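PDB 3SKV: SsfX3 from Streptomyces sp. SF2575, which probably transfers a salicylyl group onto a tetracycline intermediate during antibiotic biosynthesis, as a GDSL/SGNH-family acyltransferase. Local coordinates for residues W188-D193 / S249-T254. The protein carries 1 engineered substitution. Residues are numbered along the deposited sequence; the frame is centred on the assembly and turned at random.
Sequences WIHYGD and SLRVGT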
loop_
_atom_site.group_PDB
_atom_site.type_symbol
_atom_site.label_atom_id
_atom_site.label_comp_id
_atom_site.label_asym_id
_atom_site.label_seq_id
_atom_site.Cartn_x
_atom_site.Cartn_y
_atom_site.Cartn_z
ATOM N N TRP A 188 -0.921 -6.703 8.424
ATOM C CA TRP A 188 -1.773 -6.903 7.273
ATOM C C TRP A 188 -1.023 -6.648 5.982
ATOM O O TRP A 188 -0.650 -5.509 5.699
ATOM C CB TRP A 188 -3.074 -6.089 7.347
ATOM C CG TRP A 188 -3.915 -6.189 6.102
ATOM C CD1 TRP A 188 -4.008 -7.257 5.247
ATOM C CD2 TRP A 188 -4.752 -5.161 5.556
ATOM N NE1 TRP A 188 -4.863 -6.963 4.215
ATOM C CE2 TRP A 188 -5.344 -5.685 4.383
ATOM C CE3 TRP A 188 -5.107 -3.858 5.978
ATOM C CZ2 TRP A 188 -6.264 -4.950 3.619
ATOM C CZ3 TRP A 188 -6.011 -3.128 5.217
ATOM C CH2 TRP A 188 -6.567 -3.667 4.044
ATOM N N ILE A 189 -0.807 -7.732 5.197
ATOM C CA ILE A 189 -0.169 -7.666 3.890
ATOM C C ILE A 189 -1.236 -7.638 2.805
ATOM O O ILE A 189 -2.086 -8.543 2.750
ATOM C CB ILE A 189 0.856 -8.803 3.623
ATOM C CG1 ILE A 189 1.904 -8.920 4.752
ATOM C CG2 ILE A 189 1.521 -8.607 2.222
ATOM C CD1 ILE A 189 2.994 -9.993 4.472
ATOM N N HIS A 190 -1.193 -6.598 1.936
ATOM C CA HIS A 190 -2.114 -6.527 0.807
ATOM C C HIS A 190 -1.297 -6.543 -0.499
ATOM O O HIS A 190 -0.380 -5.737 -0.679
ATOM C CB HIS A 190 -3.110 -5.351 0.864
ATOM C CG HIS A 190 -4.008 -5.315 -0.333
ATOM N ND1 HIS A 190 -5.097 -6.190 -0.454
ATOM C CD2 HIS A 190 -3.891 -4.596 -1.480
ATOM C CE1 HIS A 190 -5.606 -5.964 -1.658
ATOM N NE2 HIS A 190 -4.918 -5.001 -2.310
ATOM N N TYR A 191 -1.638 -7.490 -1.389
ATOM C CA TYR A 191 -0.985 -7.629 -2.692
ATOM C C TYR A 191 -2.007 -7.561 -3.824
ATOM O O TYR A 191 -3.089 -8.106 -3.711
ATOM C CB TYR A 191 -0.202 -8.960 -2.754
ATOM C CG TYR A 191 0.359 -9.293 -4.114
ATOM C CD1 TYR A 191 1.573 -8.764 -4.539
ATOM C CD2 TYR A 191 -0.326 -10.132 -4.985
ATOM C CE1 TYR A 191 2.071 -9.026 -5.814
ATOM C CE2 TYR A 191 0.172 -10.415 -6.258
ATOM C CZ TYR A 191 1.368 -9.858 -6.667
ATOM O OH TYR A 191 1.889 -10.174 -7.893
ATOM N N GLY A 192 -1.633 -6.953 -4.924
ATOM C CA GLY A 192 -2.490 -6.927 -6.103
ATOM C C GLY A 192 -3.049 -5.588 -6.538
ATOM O O GLY A 192 -2.532 -4.529 -6.175
ATOM N N ASP A 193 -4.103 -5.664 -7.371
ATOM C CA ASP A 193 -4.837 -4.564 -8.014
ATOM C C ASP A 193 -4.128 -4.040 -9.271
ATOM O O ASP A 193 -2.904 -4.122 -9.396
ATOM C CB ASP A 193 -5.206 -3.431 -7.024
ATOM C CG ASP A 193 -6.224 -3.853 -5.979
ATOM O OD1 ASP A 193 -7.392 -4.135 -6.366
ATOM O OD2 ASP A 193 -5.869 -3.873 -4.768
ATOM N N SER A 249 -4.105 -10.482 2.034
ATOM C CA SER A 249 -5.133 -10.323 1.001
ATOM C C SER A 249 -4.466 -10.122 -0.321
ATOM O O SER A 249 -3.509 -9.351 -0.425
ATOM C CB SER A 249 -6.125 -9.199 1.326
ATOM O OG SER A 249 -5.540 -7.960 1.685
ATOM N N LEU A 250 -4.919 -10.900 -1.319
ATOM C CA LEU A 250 -4.421 -10.906 -2.691
ATOM C C LEU A 250 -5.556 -10.614 -3.650
ATOM O O LEU A 250 -6.540 -11.354 -3.650
ATOM C CB LEU A 250 -3.827 -12.303 -3.055
ATOM C CG LEU A 250 -2.917 -13.031 -2.027
ATOM C CD1 LEU A 250 -2.641 -14.426 -2.479
ATOM C CD2 LEU A 250 -1.585 -12.294 -1.816
ATOM N N ARG A 251 -5.424 -9.590 -4.490
ATOM C CA ARG A 251 -6.445 -9.326 -5.506
ATOM C C ARG A 251 -5.817 -9.379 -6.868
ATOM O O ARG A 251 -4.928 -8.594 -7.185
ATOM C CB ARG A 251 -7.215 -8.035 -5.296
ATOM C CG ARG A 251 -8.655 -8.246 -5.725
ATOM C CD ARG A 251 -9.480 -7.000 -5.930
ATOM N NE ARG A 251 -9.004 -5.907 -5.108
ATOM C CZ ARG A 251 -9.359 -5.695 -3.851
ATOM N NH1 ARG A 251 -10.249 -6.486 -3.263
ATOM N NH2 ARG A 251 -8.830 -4.693 -3.174
ATOM N N VAL A 252 -6.209 -10.368 -7.645
ATOM C CA VAL A 252 -5.618 -10.624 -8.970
ATOM C C VAL A 252 -6.660 -10.960 -10.031
ATOM O O VAL A 252 -7.820 -11.172 -9.688
ATOM C CB VAL A 252 -4.517 -11.722 -8.859
ATOM C CG1 VAL A 252 -3.314 -11.199 -8.064
ATOM C CG2 VAL A 252 -5.071 -13.014 -8.216
ATOM N N GLY A 253 -6.235 -11.027 -11.296
ATOM C CA GLY A 253 -7.085 -11.344 -12.430
ATOM C C GLY A 253 -6.930 -10.385 -13.595
ATOM O O GLY A 253 -6.289 -10.722 -14.590
ATOM N N THR A 254 -7.496 -9.181 -13.471
ATOM C CA THR A 254 -7.527 -8.111 -14.484
ATOM C C THR A 254 -6.195 -7.671 -15.047
ATOM O O THR A 254 -6.088 -7.534 -16.258
ATOM C CB THR A 254 -8.462 -6.964 -14.069
ATOM O OG1 THR A 254 -9.764 -7.531 -13.931
ATOM C CG2 THR A 254 -8.518 -5.818 -15.106
#
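Ser-249 OG sits between two rings of the neighbouring strand. Ser-249 OG accepts from Trp-188 NE1 (2.8 Å). Ser-249 OG and His-190 ND1 are hydrogen-bonded at 2.8 Å. Trp-188 and His-190 both hold CG anti to the backbone N (chi1 175° and 179°), which brings their rings along the face that carries Ser-249, steeply turned to each other, with OG at an edge of each. The other ring nitrogen, His-190 NE2, donates to Asp-193 OD2 at 2.9 Å, so both edges of the imidazole are held and its flip is fixed. Asp-193 OD1 takes Arg-251 NE on its syn side at 2.7 Å, somewhat out of the carboxylate plane. That hydrogen bond is the straight part of the salt bridge; the second arm, from NH2 to OD2, is weak. With an alanine here, the buried Arg-251 is likely to lose its carboxylate mate and His-190 NE2 its acceptor. These are adjacent parallel strands of the five-stranded sheet of the GDSL/SGNH domain, and Asp-193 follows the first. Tyr-191 N donates to Ser-249 O at 2.8 Å. The opposite face is looser but also buried: Tyr-191 CB meets Leu-250 CD2 at 3.7 Å, and Tyr-191 CE2 only grazes Val-252 CG1 at 4.0 Å. Helix 234-242 packs there through Ile-240.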